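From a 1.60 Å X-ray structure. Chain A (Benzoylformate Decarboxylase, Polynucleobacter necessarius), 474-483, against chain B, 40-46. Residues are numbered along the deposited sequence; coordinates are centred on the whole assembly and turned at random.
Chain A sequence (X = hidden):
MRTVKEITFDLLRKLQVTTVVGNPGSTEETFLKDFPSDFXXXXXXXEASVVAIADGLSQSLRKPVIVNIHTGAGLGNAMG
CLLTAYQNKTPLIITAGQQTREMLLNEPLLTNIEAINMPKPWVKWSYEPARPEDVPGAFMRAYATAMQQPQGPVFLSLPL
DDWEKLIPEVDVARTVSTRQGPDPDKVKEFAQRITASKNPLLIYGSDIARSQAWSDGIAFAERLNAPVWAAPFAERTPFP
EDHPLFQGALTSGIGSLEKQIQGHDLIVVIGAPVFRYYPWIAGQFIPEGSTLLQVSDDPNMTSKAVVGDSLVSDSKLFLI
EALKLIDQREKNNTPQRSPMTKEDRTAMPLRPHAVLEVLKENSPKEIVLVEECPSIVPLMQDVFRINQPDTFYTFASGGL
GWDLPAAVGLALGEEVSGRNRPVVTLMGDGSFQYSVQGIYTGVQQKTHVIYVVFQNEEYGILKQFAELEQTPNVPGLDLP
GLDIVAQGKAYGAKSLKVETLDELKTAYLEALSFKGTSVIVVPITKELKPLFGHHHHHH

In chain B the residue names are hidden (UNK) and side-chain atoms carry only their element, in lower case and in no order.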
# COMPACT_ATOMS: atom_id res chain seq x y z
N VAL A 474 -19.50 15.73 25.85
CA VAL A 474 -19.35 14.80 24.74
C VAL A 474 -20.69 14.09 24.49
O VAL A 474 -21.30 13.57 25.43
CB VAL A 474 -18.26 13.75 25.03
CG1 VAL A 474 -18.24 12.66 23.95
CG2 VAL A 474 -16.89 14.42 25.15
N PRO A 475 -21.18 14.09 23.24
CA PRO A 475 -22.45 13.41 22.95
C PRO A 475 -22.30 11.90 22.80
O PRO A 475 -21.18 11.39 22.71
CB PRO A 475 -22.88 14.03 21.62
CG PRO A 475 -21.62 14.43 20.96
CD PRO A 475 -20.63 14.78 22.05
N GLY A 476 -23.43 11.20 22.78
CA GLY A 476 -23.44 9.77 22.50
C GLY A 476 -22.91 8.84 23.58
O GLY A 476 -22.53 7.70 23.27
N LEU A 477 -22.90 9.28 24.83
CA LEU A 477 -22.35 8.45 25.90
C LEU A 477 -23.42 7.68 26.67
O LEU A 477 -23.10 6.74 27.41
CB LEU A 477 -21.47 9.27 26.84
CG LEU A 477 -20.27 9.99 26.21
CD1 LEU A 477 -19.40 10.63 27.28
CD2 LEU A 477 -19.46 9.03 25.34
N ASP A 478 -24.68 8.07 26.49
CA ASP A 478 -25.79 7.40 27.18
C ASP A 478 -26.50 6.40 26.27
O ASP A 478 -26.64 6.63 25.07
CB ASP A 478 -26.78 8.42 27.72
CG ASP A 478 -26.20 9.22 28.87
OD1 ASP A 478 -25.70 8.59 29.83
OD2 ASP A 478 -26.22 10.46 28.79
N LEU A 479 -26.95 5.29 26.87
CA LEU A 479 -27.59 4.21 26.12
C LEU A 479 -28.96 3.83 26.68
O LEU A 479 -29.18 2.69 27.09
CB LEU A 479 -26.70 2.97 26.15
CG LEU A 479 -25.31 3.11 25.55
CD1 LEU A 479 -24.49 1.83 25.78
CD2 LEU A 479 -25.40 3.46 24.06
N PRO A 480 -29.91 4.78 26.68
CA PRO A 480 -31.26 4.42 27.11
C PRO A 480 -31.98 3.53 26.10
O PRO A 480 -31.61 3.45 24.92
CB PRO A 480 -31.96 5.79 27.17
CG PRO A 480 -31.27 6.57 26.10
CD PRO A 480 -29.83 6.18 26.25
N GLY A 481 -33.02 2.86 26.58
CA GLY A 481 -33.92 2.14 25.69
C GLY A 481 -33.39 0.90 25.00
O GLY A 481 -33.85 0.59 23.90
N LEU A 482 -32.44 0.19 25.59
CA LEU A 482 -32.05 -1.12 25.05
C LEU A 482 -32.69 -2.22 25.88
O LEU A 482 -32.60 -2.21 27.11
CB LEU A 482 -30.54 -1.31 25.08
CG LEU A 482 -29.73 -0.37 24.21
CD1 LEU A 482 -28.25 -0.50 24.55
CD2 LEU A 482 -30.00 -0.65 22.74
N ASP A 483 -33.35 -3.16 25.21
CA ASP A 483 -33.92 -4.32 25.90
C ASP A 483 -33.02 -5.49 25.58
O ASP A 483 -33.16 -6.16 24.55
CB ASP A 483 -35.35 -4.60 25.45
CG ASP A 483 -36.01 -5.74 26.24
OD1 ASP A 483 -35.29 -6.55 26.87
OD2 ASP A 483 -37.26 -5.84 26.24
N UNK B 40 -25.24 18.63 14.58
CA UNK B 40 -26.00 17.48 15.05
C UNK B 40 -25.08 16.27 15.13
O UNK B 40 -24.38 15.96 14.17
c UNK B 40 -27.15 17.16 14.10
o UNK B 40 -28.60 18.54 15.41
n UNK B 40 -29.10 18.29 13.24
c UNK B 40 -28.35 18.06 14.30
N UNK B 41 -25.06 15.61 16.29
CA UNK B 41 -24.34 14.35 16.44
C UNK B 41 -25.36 13.23 16.47
O UNK B 41 -26.32 13.28 17.25
c UNK B 41 -22.41 10.82 18.63
c UNK B 41 -23.18 11.95 18.48
c UNK B 41 -23.52 14.34 17.72
c UNK B 41 -22.66 13.10 17.89
c UNK B 41 -20.55 11.95 17.61
c UNK B 41 -21.09 10.82 18.20
c UNK B 41 -21.34 13.08 17.46
o UNK B 41 -20.33 9.69 18.36
N UNK B 42 -25.14 12.23 15.64
CA UNK B 42 -26.03 11.08 15.55
C UNK B 42 -25.28 9.82 15.97
O UNK B 42 -24.39 9.35 15.25
c UNK B 42 -27.44 9.62 14.02
c UNK B 42 -26.58 10.89 14.11
c UNK B 42 -27.37 12.11 13.67
N UNK B 43 -25.65 9.26 17.12
CA UNK B 43 -25.02 8.05 17.63
C UNK B 43 -25.53 6.83 16.90
O UNK B 43 -26.75 6.67 16.72
c UNK B 43 -25.29 7.89 19.13
c UNK B 43 -24.80 6.58 19.75
c UNK B 43 -23.26 6.52 19.78
c UNK B 43 -25.39 6.39 21.16
N UNK B 44 -24.62 5.95 16.50
CA UNK B 44 -25.00 4.58 16.17
C UNK B 44 -24.13 3.60 16.96
O UNK B 44 -23.01 3.93 17.38
c UNK B 44 -24.91 4.33 14.68
N UNK B 45 -24.65 2.40 17.17
CA UNK B 45 -24.05 1.44 18.11
C UNK B 45 -22.90 0.64 17.54
O UNK B 45 -22.19 -0.01 18.30
c UNK B 45 -26.29 1.04 19.41
c UNK B 45 -25.80 1.66 20.72
c UNK B 45 -27.29 -0.07 19.66
c UNK B 45 -25.11 0.46 18.62
N UNK B 46 -22.74 0.63 16.22
CA UNK B 46 -21.66 -0.11 15.58
C UNK B 46 -21.27 0.63 14.30
O UNK B 46 -22.11 1.29 13.69
c UNK B 46 -22.08 -1.56 15.30
o UNK B 46 -21.02 -2.22 12.82
c UNK B 46 -20.93 -2.55 15.19
c UNK B 46 -20.50 -2.83 13.76
n UNK B 46 -19.56 -3.75 13.59

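Position 40 of chain B carries four side-chain atoms: two carbons in line, the second bearing one oxygen and one nitrogen. The side chain is exposed and stays out of reach of the chain A stretch, so its atoms alone identify it. A short chain ending in an amide is asparagine. This is B:Asn40, in the strand that covers positions 40 to 43.

Position 41 has one carbon leading to a ring of six carbons, and the ring bears one oxygen. Its CA-to-CB bond points toward chain A. A:Pro475 lies over one face of the ring, and A:Gly476 also approaches it. A six-carbon ring with a hydroxyl oxygen is tyrosine. This is B:Tyr41. A:Pro475 CG is 3.5 Å from B:Tyr41 CG, and it stands over the ring at 24° from the normal. That is a CH-pi contact, in which a proline C-H group meets the aromatic electrons. A:Gly476 CA is 4.1 Å from B:Tyr41 CE1.

Position 42 has three side-chain carbons, with one carrying the other two. Its CA-to-CB bond points away from chain A, as expected for the residue between two inward-pointing neighbours on a strand. It is buried and makes no contact with the chain A stretch. Branching directly at CB with carbon alone is valine. This is B:Val42.

Position 43 has four side-chain carbons, forked at the second. Its CA-to-CB bond points toward chain A, and the side chain meets backbone and side-chain atoms there, at A:Gly476 and A:Leu479 among others. CB itself is unbranched, so the residue is leucine rather than isoleucine. This is B:Leu43. Its CD1 is 3.8 Å from A:Gly476 O, and its CD2 is 4.1 Å from A:Leu479 CD2.

Position 44 has a single side-chain carbon. It is buried but out of reach of the chain A stretch. One carbon makes it alanine. This is B:Ala44.

Position 45 again has four carbons forked at the second. Its CA-to-CB bond points sideways, but the end of the side chain comes nearer to chain A and meets A:Leu479 and A:Leu482. The fork makes it a second leucine. This is B:Leu45. Its CD2 is 3.8 Å from A:Leu479 CD2, and its CD1 is 4.1 Å from A:Leu482 CD2.

Position 46 has three carbons in line, the third bearing one oxygen and one nitrogen. It does not touch the chain A stretch. The longer amide chain is glutamine. This is B:Gln46, which sits right before a helix and caps a backbone N just past the stretch.

The contact is apolar, with no hydrogen bond across the stretches. Alternate residues of chain B, 41, 43 and 45, supply the contacts. A:Pro475 packs on the tyrosine ring, while A:Leu479 bridges the two leucines. A:Gly476 fits closely because it lacks a side chain: an ideal CB would lie 2.9 Å from B:Tyr41 CE1, a clash. Its positive phi also favours glycine. A:Gly476 O is buried by this contact and has no polar partner in the model. The surface buried between the two stretches, both sides summed, is 305 Å².

Chain B (40-46) NYVLALQ
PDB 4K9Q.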